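Local coordinates for protein esterase (Xanthomonas oryzae pv. oryzae, PDB 3H2J) that probably hydrolyses ester bonds, as expected of a secretory-lipase-like serine hydrolase with the alpha/beta-hydrolase fold, at residues A203-P208 and L329-S334; E212-D217 and L341-T346; E321-T326 and Q352-N357; N335-P340 and N372-H377. One frame throughout, in Å; residues are numbered along the deposited sequence.

Contact 1: residues A203-P208 and L329-S334; sequences APISGP and LLCGSS
Between Pro204 and Cys331 the flat groups are peptide units, which meet through their polar ends, not their faces. Cys331 N donates to Pro204 O at 3.1 Å, and one step on Ser206 N returns a bond to Cys331 O at 2.9 Å with an N-H...O angle of 170°. These two bonds flank Ile205 as a single parallel bridge joins it to Cys331; Ile205 turns its own peptide groups to the other neighbour, bonding with Gly174 and Ser176. Proline is tolerated at 204 because the bridge uses its carbonyl; its N, facing Leu329 O, has no N-H to give, and across these segments Ala203 CA meets Leu329 O instead at 3.3 Å. Pro204 CD lies 4.0 Å from Leu330 CD1, an apolar touch beside Tyr209. Ile205 and Cys331 project to the other side of the sheet, where Cys331 SG, anti to its backbone N (chi1 -173°), reaches Cys384 of helix 376-396 in a disulfide. Ser206 OG bonds to Thr380 and also to a water at 2.7 Å, which accepts from Ser333 N at 2.9 Å. Parallel strands 198-205 and 328-332 of the alpha/beta-hydrolase sheet are thus joined by hydrogen bonds between peptide groups until they separate, then by a shared water. The result is a buried seam spaced by hydrogen bonds, while a hydroxyl and a disulfide tie it to the helix that carries the probable catalytic histidine.

Contact 2: residues E212-D217 and L341-T346; sequences EQTFLD and LKNAQT
Lys342 reaches past Gln213 to Asp217 with a fully extended chain. From CB, its first torsion of 177° puts CG anti to the backbone N, and CG lies 3.7 Å from Gln213 NE2. CD follows beside the same amide while nearing Asp217 OD2, and CE sits 3.6 Å from Gln213 NE2, so the greasy methylenes slant past the amide. At the tip, NZ makes a salt bridge to Asp217 OD2 at 3.0 Å, arriving from above the carboxylate plane. A long, flexible lysine suits this spanning task, since the helix axes are 10.7 Å apart. Helix 342-353 follows strand 328-332 of the alpha/beta-hydrolase sheet, whereas helix 211-217 opens the largely helical insertion after strand 198-205, a place where lipases often carry a lid; the contact therefore joins insertion to core. Gln213 and Thr346 come from opposite directions, and Gln213 NE2 donates to Thr346 OG1 at 2.9 Å, almost straight at 170° and in its amide plane. That hydroxyl in turn gives its proton to Lys342 O, one turn back, which fixes it as the acceptor for the amide. Thr214 OG1 is approached at about a right angle by Asn343, whose ND2 donates at 3.0 Å through a bent 132° bond. Asparagine fits here because both ends of its buried amide are used: ND2 also binds Pro340 O, and OD1 accepts from Ala210 N, while Thr214 OG1 bonds to Ala210 O.

Contact 3: residues E321-T326 and Q352-N357; sequences EWAPQT and QQRGSN
Arg354 lays one face of its guanidinium over the backbone of Glu321, whose CA stands 3.2 Å above the plane and displaced toward its rim. The Glu321 side chain crosses it obliquely, with carboxylate and guanidinium planes 54° apart, and Glu321 OE2 remains 4.2 Å from Arg354 NH1, beyond salt-bridge range. The attraction there is probably loose, as befits two exposed, long side chains. Bends at chi2 and chi3 fold the arginine along the loop, bringing CD to 3.6 Å from Trp322 N. Trp322 itself turns its indole away, with Pro324 CD over one face and Phe351 meeting it edge-to-face, while helix 177-192 packs against it. Ala323 is small enough to let its CB approach Ser356 CB at 4.0 Å. Beside it Ser356 OG, anti to the backbone N (chi1 174°), donates to Pro324 O at 2.7 Å, on a lone pair in the carbonyl plane. A short hydroxyl suits this spot, since the two backbones run close. The chain turns into this position through Gly355, whose positive phi suits glycine, the C-prime residue of the Schellman motif that ends helix 342-353.

Contact 4: residues N335-P340 and N372-H377; sequences NDATVP and NSAFAH
Asp336 and His377 meet in the geometry of the charge relay of alpha/beta-hydrolases, on the loop after strand 328-332 and at the start of helix 376-396. With Ser176, whose OG bonds to His377 NE2, they probably form the Ser-His-Asp triad. The tight part lies around the imidazole. His377 ND1 donates to Asp336 OD2 at 2.6 Å, a nearly straight bond (167°) in the ring plane that uses the syn lone pair of the carboxylate. Thr338 CB covers one ring face, a CH-pi contact at 4.1 Å from the centroid, and Val339 CG2 lies 3.4 Å from His377 CE1. The ring is thus fixed in rotation by a bond at its edge and by packing over its face. Aspartate suits its place doubly: while OD2 holds the histidine, OD1 accepts from Thr338 N, an Asx turn, and also from Val339 N, which extends it to an Asx motif; the two bonds orient the carboxylate. Threonine is equally well chosen, its methyl-bearing carbon facing the ring and its OG1 donating to Ala374 O at 2.8 Å.

Toward the solvent the contact is made of backbone and amide bonds. Ser373 N donates to Asn335 O at 2.8 Å, and Ser373 OG caps Phe375 N at the turn into the helix. Here buried Asn335 and partly exposed Asn372 cross at about a right angle, amide planes 58° apart, and Asn335 ND2 donates in its own amide plane to Asn372 OD1 at 2.7 Å.

In the fold
Contact 1 joins adjacent strands 198-205 and 328-332 in the sheet; the others involve loops and helices before and after these strands, and the start of helix 376-396, which follows edge strand 359-363. Contacts 1, 2 and 4 cluster, with centres about 12 Å apart, and contact 1 touches both others: Gly207 and Pro208 pack on Asn343, and Ser206 on Val339 and His377. Contact 3 lies farther off, about 17 Å between centres from contact 1 and 27 Å from contact 4, at the far end of helix 342-353, which it shares with contact 2. Residues 329-346 run unbroken through contacts 1, 4 and 2, so one strand-loop-helix unit links sheet, probable catalytic acid and helical insertion.

Contact 1: residues A203-P208 and L329-S334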
loop_
_atom_site.group_PDB
_atom_site.type_symbol
_atom_site.label_atom_id
_atom_site.label_comp_id
_atom_site.label_asym_id
_atom_site.label_seq_id
_atom_site.Cartn_x
_atom_site.Cartn_y
_atom_site.Cartn_z
ATOM N N ALA A 203 0.684 -5.005 10.485
ATOM C CA ALA A 203 1.748 -4.034 10.675
ATOM C C ALA A 203 1.841 -3.024 9.543
ATOM O O ALA A 203 2.730 -3.106 8.692
ATOM C CB ALA A 203 3.059 -4.745 10.840
ATOM N N PRO A 204 0.904 -2.067 9.507
ATOM C CA PRO A 204 0.908 -1.040 8.462
ATOM C C PRO A 204 2.176 -0.200 8.598
ATOM O O PRO A 204 2.598 0.119 9.712
ATOM C CB PRO A 204 -0.353 -0.229 8.764
ATOM C CG PRO A 204 -1.262 -1.231 9.427
ATOM C CD PRO A 204 -0.311 -1.978 10.337
ATOM N N ILE A 205 2.766 0.172 7.469
ATOM C CA ILE A 205 3.992 0.957 7.462
ATOM C C ILE A 205 3.846 2.285 6.728
ATOM O O ILE A 205 3.506 2.315 5.544
ATOM C CB ILE A 205 5.144 0.181 6.775
ATOM C CG1 ILE A 205 5.366 -1.165 7.467
ATOM C CG2 ILE A 205 6.420 1.026 6.779
ATOM C CD1 ILE A 205 5.851 -1.051 8.880
ATOM N N SER A 206 4.105 3.375 7.445
ATOM C CA SER A 206 4.064 4.722 6.892
ATOM C C SER A 206 2.849 5.004 6.030
ATOM O O SER A 206 2.974 5.549 4.927
ATOM C CB SER A 206 5.335 4.977 6.072
ATOM O OG SER A 206 6.494 4.693 6.836
ATOM N N GLY A 207 1.674 4.648 6.540
ATOM C CA GLY A 207 0.453 4.867 5.790
ATOM C C GLY A 207 -0.343 6.070 6.258
ATOM O O GLY A 207 -0.278 6.452 7.432
ATOM N N PRO A 208 -1.108 6.696 5.352
ATOM C CA PRO A 208 -1.937 7.867 5.665
ATOM C C PRO A 208 -3.313 7.458 6.213
ATOM O O PRO A 208 -4.328 7.659 5.547
ATOM C CB PRO A 208 -2.040 8.570 4.319
ATOM C CG PRO A 208 -2.121 7.398 3.366
ATOM C CD PRO A 208 -1.039 6.474 3.894
ATOM N N LEU A 329 0.850 -3.172 14.993
ATOM C CA LEU A 329 2.034 -2.350 15.202
ATOM C C LEU A 329 2.222 -1.401 14.025
ATOM O O LEU A 329 2.572 -1.819 12.925
ATOM C CB LEU A 329 3.286 -3.226 15.360
ATOM C CG LEU A 329 4.601 -2.462 15.585
ATOM C CD1 LEU A 329 4.541 -1.672 16.895
ATOM C CD2 LEU A 329 5.757 -3.441 15.624
ATOM N N LEU A 330 1.972 -0.121 14.265
ATOM C CA LEU A 330 2.130 0.897 13.239
ATOM C C LEU A 330 3.589 1.343 13.252
ATOM O O LEU A 330 4.110 1.746 14.288
ATOM C CB LEU A 330 1.206 2.086 13.540
ATOM C CG LEU A 330 -0.277 1.969 13.161
ATOM C CD1 LEU A 330 -0.794 0.574 13.435
ATOM C CD2 LEU A 330 -1.078 3.021 13.917
ATOM N N CYS A 331 4.257 1.253 12.109
ATOM C CA CYS A 331 5.654 1.655 12.043
ATOM C C CYS A 331 5.819 2.813 11.080
ATOM O O CYS A 331 5.067 2.946 10.120
ATOM C CB CYS A 331 6.533 0.475 11.596
ATOM S SG CYS A 331 8.341 0.751 11.642
ATOM N N GLY A 332 6.809 3.654 11.354
ATOM C CA GLY A 332 7.074 4.797 10.501
ATOM C C GLY A 332 8.264 5.558 11.046
ATOM O O GLY A 332 8.926 5.091 11.972
ATOM N N SER A 333 8.540 6.724 10.475
ATOM C CA SER A 333 9.663 7.549 10.919
ATOM C C SER A 333 9.218 8.969 11.239
ATOM O O SER A 333 8.457 9.579 10.489
ATOM C CB SER A 333 10.744 7.609 9.840
ATOM O OG SER A 333 11.756 8.537 10.203
ATOM N N SER A 334 9.708 9.494 12.356
ATOM C CA SER A 334 9.376 10.847 12.778
ATOM C C SER A 334 10.011 11.884 11.847
ATOM O O SER A 334 9.710 13.073 11.934
ATOM C CB SER A 334 9.861 11.077 14.213
ATOM O OG SER A 334 9.381 12.316 14.694
HETATM O O HOH W 1 6.932 7.004 8.110
#

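Contact 2: residues E212-D217 and L341-T346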
loop_
_atom_site.group_PDB
_atom_site.type_symbol
_atom_site.label_atom_id
_atom_site.label_comp_id
_atom_site.label_asym_id
_atom_site.label_seq_id
_atom_site.Cartn_x
_atom_site.Cartn_y
_atom_site.Cartn_z
ATOM N N GLU A 212 -7.642 12.397 5.325
ATOM C CA GLU A 212 -8.095 13.772 5.147
ATOM C C GLU A 212 -7.168 14.745 5.889
ATOM O O GLU A 212 -6.772 15.779 5.347
ATOM C CB GLU A 212 -9.538 13.912 5.650
ATOM C CG GLU A 212 -10.062 15.339 5.683
ATOM C CD GLU A 212 -11.506 15.414 6.140
ATOM O OE1 GLU A 212 -11.916 14.562 6.954
ATOM O OE2 GLU A 212 -12.225 16.328 5.698
ATOM N N GLN A 213 -6.812 14.400 7.123
ATOM C CA GLN A 213 -5.931 15.241 7.931
ATOM C C GLN A 213 -4.555 15.394 7.296
ATOM O O GLN A 213 -3.937 16.456 7.384
ATOM C CB GLN A 213 -5.788 14.653 9.338
ATOM C CG GLN A 213 -4.558 15.132 10.103
ATOM C CD GLN A 213 -4.469 14.526 11.497
ATOM O OE1 GLN A 213 -5.239 14.883 12.389
ATOM N NE2 GLN A 213 -3.537 13.598 11.683
ATOM N N THR A 214 -4.073 14.330 6.658
ATOM C CA THR A 214 -2.767 14.363 6.010
ATOM C C THR A 214 -2.767 15.369 4.861
ATOM O O THR A 214 -1.820 16.143 4.703
ATOM C CB THR A 214 -2.372 12.962 5.470
ATOM O OG1 THR A 214 -2.231 12.048 6.564
ATOM C CG2 THR A 214 -1.055 13.027 4.717
ATOM N N PHE A 215 -3.827 15.358 4.059
ATOM C CA PHE A 215 -3.929 16.287 2.937
ATOM C C PHE A 215 -4.047 17.720 3.425
ATOM O O PHE A 215 -3.458 18.638 2.859
ATOM C CB PHE A 215 -5.137 15.948 2.056
ATOM C CG PHE A 215 -4.830 14.956 0.974
ATOM C CD1 PHE A 215 -4.482 13.647 1.291
ATOM C CD2 PHE A 215 -4.848 15.342 -0.363
ATOM C CE1 PHE A 215 -4.152 12.736 0.295
ATOM C CE2 PHE A 215 -4.523 14.441 -1.367
ATOM C CZ PHE A 215 -4.171 13.132 -1.038
ATOM N N LEU A 216 -4.822 17.912 4.479
ATOM C CA LEU A 216 -4.999 19.237 5.033
ATOM C C LEU A 216 -3.668 19.773 5.561
ATOM O O LEU A 216 -3.241 20.864 5.184
ATOM C CB LEU A 216 -6.044 19.190 6.149
ATOM C CG LEU A 216 -7.520 19.209 5.728
ATOM C CD1 LEU A 216 -7.735 18.364 4.484
ATOM C CD2 LEU A 216 -8.375 18.712 6.877
ATOM N N ASP A 217 -3.008 18.998 6.419
ATOM C CA ASP A 217 -1.732 19.412 7.008
ATOM C C ASP A 217 -0.636 19.757 6.000
ATOM O O ASP A 217 0.207 20.602 6.277
ATOM C CB ASP A 217 -1.205 18.335 7.966
ATOM C CG ASP A 217 -2.054 18.197 9.213
ATOM O OD1 ASP A 217 -2.753 19.169 9.563
ATOM O OD2 ASP A 217 -2.010 17.122 9.853
ATOM N N LEU A 341 4.310 10.847 10.736
ATOM C CA LEU A 341 4.040 9.807 11.725
ATOM C C LEU A 341 2.818 10.216 12.537
ATOM O O LEU A 341 2.245 9.412 13.275
ATOM C CB LEU A 341 5.247 9.624 12.652
ATOM C CG LEU A 341 5.667 8.192 13.018
ATOM C CD1 LEU A 341 6.687 8.237 14.153
ATOM C CD2 LEU A 341 4.464 7.374 13.434
ATOM N N LYS A 342 2.433 11.479 12.406
ATOM C CA LYS A 342 1.265 12.004 13.097
ATOM C C LYS A 342 0.071 11.097 12.772
ATOM O O LYS A 342 -0.838 10.924 13.587
ATOM C CB LYS A 342 0.998 13.439 12.629
ATOM C CG LYS A 342 -0.236 14.092 13.225
ATOM C CD LYS A 342 -0.383 15.526 12.714
ATOM C CE LYS A 342 -1.631 16.190 13.272
ATOM N NZ LYS A 342 -1.740 17.609 12.834
ATOM N N ASN A 343 0.088 10.514 11.575
ATOM C CA ASN A 343 -0.979 9.613 11.138
ATOM C C ASN A 343 -1.223 8.497 12.150
ATOM O O ASN A 343 -2.360 8.250 12.558
ATOM C CB ASN A 343 -0.617 8.999 9.783
ATOM C CG ASN A 343 -1.043 9.866 8.625
ATOM O OD1 ASN A 343 -2.227 9.937 8.300
ATOM N ND2 ASN A 343 -0.081 10.545 8.000
ATOM N N ALA A 344 -0.146 7.822 12.540
ATOM C CA ALA A 344 -0.214 6.724 13.499
ATOM C C ALA A 344 -0.680 7.190 14.877
ATOM O O ALA A 344 -1.432 6.487 15.558
ATOM C CB ALA A 344 1.148 6.057 13.611
ATOM N N GLN A 345 -0.228 8.372 15.286
ATOM C CA GLN A 345 -0.606 8.935 16.580
ATOM C C GLN A 345 -2.104 9.200 16.600
ATOM O O GLN A 345 -2.798 8.865 17.562
ATOM C CB GLN A 345 0.142 10.249 16.817
ATOM C CG GLN A 345 1.650 10.127 16.724
ATOM C CD GLN A 345 2.342 11.474 16.773
ATOM O OE1 GLN A 345 2.263 12.190 17.771
ATOM N NE2 GLN A 345 3.020 11.830 15.688
ATOM N N THR A 346 -2.592 9.812 15.527
ATOM C CA THR A 346 -4.004 10.134 15.398
ATOM C C THR A 346 -4.831 8.848 15.356
ATOM O O THR A 346 -5.886 8.757 15.981
ATOM C CB THR A 346 -4.264 10.959 14.120
ATOM O OG1 THR A 346 -3.556 12.203 14.203
ATOM C CG2 THR A 346 -5.761 11.230 13.946
#

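Contact 3: residues E321-T326 and Q352-N357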
loop_
_atom_site.group_PDB
_atom_site.type_symbol
_atom_site.label_atom_id
_atom_site.label_comp_id
_atom_site.label_asym_id
_atom_site.label_seq_id
_atom_site.Cartn_x
_atom_site.Cartn_y
_atom_site.Cartn_z
ATOM N N GLU A 321 -12.227 5.686 12.489
ATOM C CA GLU A 321 -13.398 5.348 13.288
ATOM C C GLU A 321 -13.794 3.881 13.359
ATOM O O GLU A 321 -14.805 3.463 12.797
ATOM C CB GLU A 321 -14.590 6.187 12.830
ATOM C CG GLU A 321 -14.283 7.670 12.827
ATOM C CD GLU A 321 -15.526 8.516 12.737
ATOM O OE1 GLU A 321 -16.353 8.262 11.833
ATOM O OE2 GLU A 321 -15.671 9.434 13.571
ATOM N N TRP A 322 -12.977 3.103 14.057
ATOM C CA TRP A 322 -13.235 1.686 14.264
ATOM C C TRP A 322 -12.340 1.226 15.402
ATOM O O TRP A 322 -11.458 1.965 15.842
ATOM C CB TRP A 322 -12.978 0.870 12.983
ATOM C CG TRP A 322 -11.580 0.923 12.449
ATOM C CD1 TRP A 322 -10.929 2.021 11.954
ATOM C CD2 TRP A 322 -10.663 -0.174 12.331
ATOM N NE1 TRP A 322 -9.667 1.675 11.538
ATOM C CE2 TRP A 322 -9.475 0.336 11.757
ATOM C CE3 TRP A 322 -10.729 -1.539 12.658
ATOM C CZ2 TRP A 322 -8.356 -0.470 11.502
ATOM C CZ3 TRP A 322 -9.614 -2.342 12.405
ATOM C CH2 TRP A 322 -8.442 -1.802 11.832
ATOM N N ALA A 323 -12.584 0.021 15.902
ATOM C CA ALA A 323 -11.793 -0.503 17.004
ATOM C C ALA A 323 -11.072 -1.779 16.595
ATOM O O ALA A 323 -11.663 -2.862 16.579
ATOM C CB ALA A 323 -12.692 -0.762 18.210
ATOM N N PRO A 324 -9.785 -1.663 16.224
ATOM C CA PRO A 324 -9.000 -2.835 15.816
ATOM C C PRO A 324 -8.947 -3.921 16.889
ATOM O O PRO A 324 -8.774 -3.638 18.069
ATOM C CB PRO A 324 -7.621 -2.248 15.485
ATOM C CG PRO A 324 -7.639 -0.859 16.091
ATOM C CD PRO A 324 -9.054 -0.417 15.946
ATOM N N GLN A 325 -9.110 -5.167 16.463
ATOM C CA GLN A 325 -9.099 -6.298 17.381
ATOM C C GLN A 325 -7.792 -7.081 17.306
ATOM O O GLN A 325 -7.379 -7.718 18.280
ATOM C CB GLN A 325 -10.276 -7.219 17.057
ATOM C CG GLN A 325 -11.631 -6.536 17.160
ATOM C CD GLN A 325 -12.752 -7.365 16.557
ATOM O OE1 GLN A 325 -12.818 -8.580 16.756
ATOM N NE2 GLN A 325 -13.647 -6.709 15.822
ATOM N N THR A 326 -7.145 -7.034 16.146
ATOM C CA THR A 326 -5.891 -7.753 15.930
ATOM C C THR A 326 -4.694 -6.984 16.474
ATOM O O THR A 326 -4.639 -5.761 16.362
ATOM C CB THR A 326 -5.633 -7.992 14.421
ATOM O OG1 THR A 326 -6.771 -8.624 13.826
ATOM C CG2 THR A 326 -4.415 -8.880 14.220
ATOM N N GLN A 352 -8.058 4.045 20.714
ATOM C CA GLN A 352 -8.167 3.993 22.171
ATOM C C GLN A 352 -9.468 4.618 22.648
ATOM O O GLN A 352 -10.112 4.107 23.568
ATOM C CB GLN A 352 -6.977 4.702 22.828
ATOM C CG GLN A 352 -5.621 4.079 22.497
ATOM C CD GLN A 352 -4.467 4.784 23.185
ATOM O OE1 GLN A 352 -4.472 6.004 23.333
ATOM N NE2 GLN A 352 -3.462 4.019 23.593
ATOM N N GLN A 353 -9.855 5.728 22.026
ATOM C CA GLN A 353 -11.092 6.400 22.394
ATOM C C GLN A 353 -12.257 5.460 22.120
ATOM O O GLN A 353 -13.313 5.559 22.744
ATOM C CB GLN A 353 -11.269 7.681 21.577
ATOM C CG GLN A 353 -12.576 8.410 21.848
ATOM C CD GLN A 353 -12.689 8.902 23.283
ATOM O OE1 GLN A 353 -11.921 9.764 23.719
ATOM N NE2 GLN A 353 -13.646 8.352 24.027
ATOM N N ARG A 354 -12.052 4.536 21.190
ATOM C CA ARG A 354 -13.096 3.598 20.826
ATOM C C ARG A 354 -13.040 2.292 21.616
ATOM O O ARG A 354 -13.785 1.354 21.330
ATOM C CB ARG A 354 -13.033 3.321 19.325
ATOM C CG ARG A 354 -14.395 3.121 18.696
ATOM C CD ARG A 354 -14.453 3.754 17.320
ATOM N NE ARG A 354 -13.890 5.101 17.339
ATOM C CZ ARG A 354 -14.341 6.109 16.601
ATOM N NH1 ARG A 354 -15.372 5.925 15.786
ATOM N NH2 ARG A 354 -13.759 7.301 16.678
ATOM N N GLY A 355 -12.159 2.232 22.611
ATOM C CA GLY A 355 -12.061 1.037 23.432
ATOM C C GLY A 355 -11.035 -0.003 23.014
ATOM O O GLY A 355 -11.024 -1.106 23.553
ATOM N N SER A 356 -10.173 0.326 22.061
ATOM C CA SER A 356 -9.161 -0.627 21.627
ATOM C C SER A 356 -7.762 -0.260 22.086
ATOM O O SER A 356 -7.338 0.885 21.958
ATOM C CB SER A 356 -9.147 -0.755 20.103
ATOM O OG SER A 356 -8.069 -1.587 19.713
ATOM N N ASN A 357 -7.049 -1.245 22.621
ATOM C CA ASN A 357 -5.679 -1.035 23.061
ATOM C C ASN A 357 -4.814 -2.113 22.420
ATOM O O ASN A 357 -3.859 -2.606 23.015
ATOM C CB ASN A 357 -5.582 -1.114 24.583
ATOM C CG ASN A 357 -4.797 0.038 25.164
ATOM O OD1 ASN A 357 -3.640 0.260 24.801
ATOM N ND2 ASN A 357 -5.423 0.785 26.068
#

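Contact 4: residues N335-P340 and N372-H377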
loop_
_atom_site.group_PDB
_atom_site.type_symbol
_atom_site.label_atom_id
_atom_site.label_comp_id
_atom_site.label_asym_id
_atom_site.label_seq_id
_atom_site.Cartn_x
_atom_site.Cartn_y
_atom_site.Cartn_z
ATOM N N ASN A 335 10.887 11.427 10.956
ATOM C CA ASN A 335 11.564 12.307 10.001
ATOM C C ASN A 335 10.809 12.380 8.671
ATOM O O ASN A 335 11.130 13.204 7.810
ATOM C CB ASN A 335 12.983 11.798 9.723
ATOM C CG ASN A 335 13.895 11.906 10.929
ATOM O OD1 ASN A 335 14.621 10.968 11.252
ATOM N ND2 ASN A 335 13.874 13.057 11.591
ATOM N N ASP A 336 9.808 11.514 8.519
ATOM C CA ASP A 336 8.999 11.417 7.297
ATOM C C ASP A 336 8.102 12.626 7.037
ATOM O O ASP A 336 7.155 12.874 7.788
ATOM C CB ASP A 336 8.123 10.159 7.378
ATOM C CG ASP A 336 7.510 9.775 6.045
ATOM O OD1 ASP A 336 7.344 10.650 5.176
ATOM O OD2 ASP A 336 7.177 8.585 5.877
ATOM N N ALA A 337 8.384 13.363 5.961
ATOM C CA ALA A 337 7.586 14.536 5.600
ATOM C C ALA A 337 6.566 14.228 4.494
ATOM O O ALA A 337 5.765 15.088 4.131
ATOM C CB ALA A 337 8.497 15.685 5.158
ATOM N N THR A 338 6.603 13.010 3.959
ATOM C CA THR A 338 5.659 12.613 2.907
ATOM C C THR A 338 4.388 12.139 3.601
ATOM O O THR A 338 3.287 12.578 3.276
ATOM C CB THR A 338 6.226 11.467 2.042
ATOM O OG1 THR A 338 7.453 11.893 1.444
ATOM C CG2 THR A 338 5.244 11.083 0.937
ATOM N N VAL A 339 4.553 11.228 4.555
ATOM C CA VAL A 339 3.434 10.708 5.340
ATOM C C VAL A 339 3.824 10.852 6.809
ATOM O O VAL A 339 4.396 9.943 7.401
ATOM C CB VAL A 339 3.155 9.219 5.043
ATOM C CG1 VAL A 339 2.006 8.728 5.912
ATOM C CG2 VAL A 339 2.813 9.034 3.566
ATOM N N PRO A 340 3.527 12.011 7.411
ATOM C CA PRO A 340 3.860 12.259 8.818
ATOM C C PRO A 340 3.443 11.142 9.769
ATOM O O PRO A 340 2.365 10.560 9.624
ATOM C CB PRO A 340 3.144 13.576 9.108
ATOM C CG PRO A 340 3.286 14.298 7.797
ATOM C CD PRO A 340 2.932 13.213 6.793
ATOM N N ASN A 372 14.811 15.435 9.035
ATOM C CA ASN A 372 13.452 15.508 8.513
ATOM C C ASN A 372 13.506 15.701 7.004
ATOM O O ASN A 372 14.211 16.583 6.506
ATOM C CB ASN A 372 12.693 16.670 9.151
ATOM C CG ASN A 372 12.228 16.362 10.566
ATOM O OD1 ASN A 372 12.629 15.363 11.167
ATOM N ND2 ASN A 372 11.381 17.229 11.106
ATOM N N SER A 373 12.759 14.878 6.277
ATOM C CA SER A 373 12.756 14.964 4.825
ATOM C C SER A 373 11.661 14.109 4.206
ATOM O O SER A 373 11.204 13.132 4.804
ATOM C CB SER A 373 14.118 14.512 4.282
ATOM O OG SER A 373 14.071 14.314 2.881
ATOM N N ALA A 374 11.238 14.489 3.006
ATOM C CA ALA A 374 10.221 13.739 2.287
ATOM C C ALA A 374 10.828 12.392 1.913
ATOM O O ALA A 374 10.133 11.375 1.852
ATOM C CB ALA A 374 9.811 14.487 1.028
ATOM N N PHE A 375 12.137 12.402 1.674
ATOM C CA PHE A 375 12.859 11.199 1.284
ATOM C C PHE A 375 13.032 10.171 2.398
ATOM O O PHE A 375 13.335 9.010 2.126
ATOM C CB PHE A 375 14.223 11.575 0.692
ATOM C CG PHE A 375 14.131 12.287 -0.632
ATOM C CD1 PHE A 375 13.747 13.623 -0.692
ATOM C CD2 PHE A 375 14.384 11.606 -1.822
ATOM C CE1 PHE A 375 13.614 14.278 -1.922
ATOM C CE2 PHE A 375 14.254 12.250 -3.056
ATOM C CZ PHE A 375 13.866 13.589 -3.105
ATOM N N ALA A 376 12.837 10.583 3.646
ATOM C CA ALA A 376 12.962 9.642 4.758
ATOM C C ALA A 376 11.869 8.584 4.610
ATOM O O ALA A 376 11.971 7.485 5.147
ATOM C CB ALA A 376 12.816 10.374 6.092
ATOM N N HIS A 377 10.821 8.933 3.872
ATOM C CA HIS A 377 9.703 8.028 3.629
ATOM C C HIS A 377 10.203 6.695 3.079
ATOM O O HIS A 377 9.894 5.638 3.617
ATOM C CB HIS A 377 8.732 8.665 2.628
ATOM C CG HIS A 377 7.445 7.916 2.457
ATOM N ND1 HIS A 377 6.594 7.648 3.507
ATOM C CD2 HIS A 377 6.839 7.429 1.347
ATOM C CE1 HIS A 377 5.516 7.032 3.052
ATOM N NE2 HIS A 377 5.638 6.888 1.745
#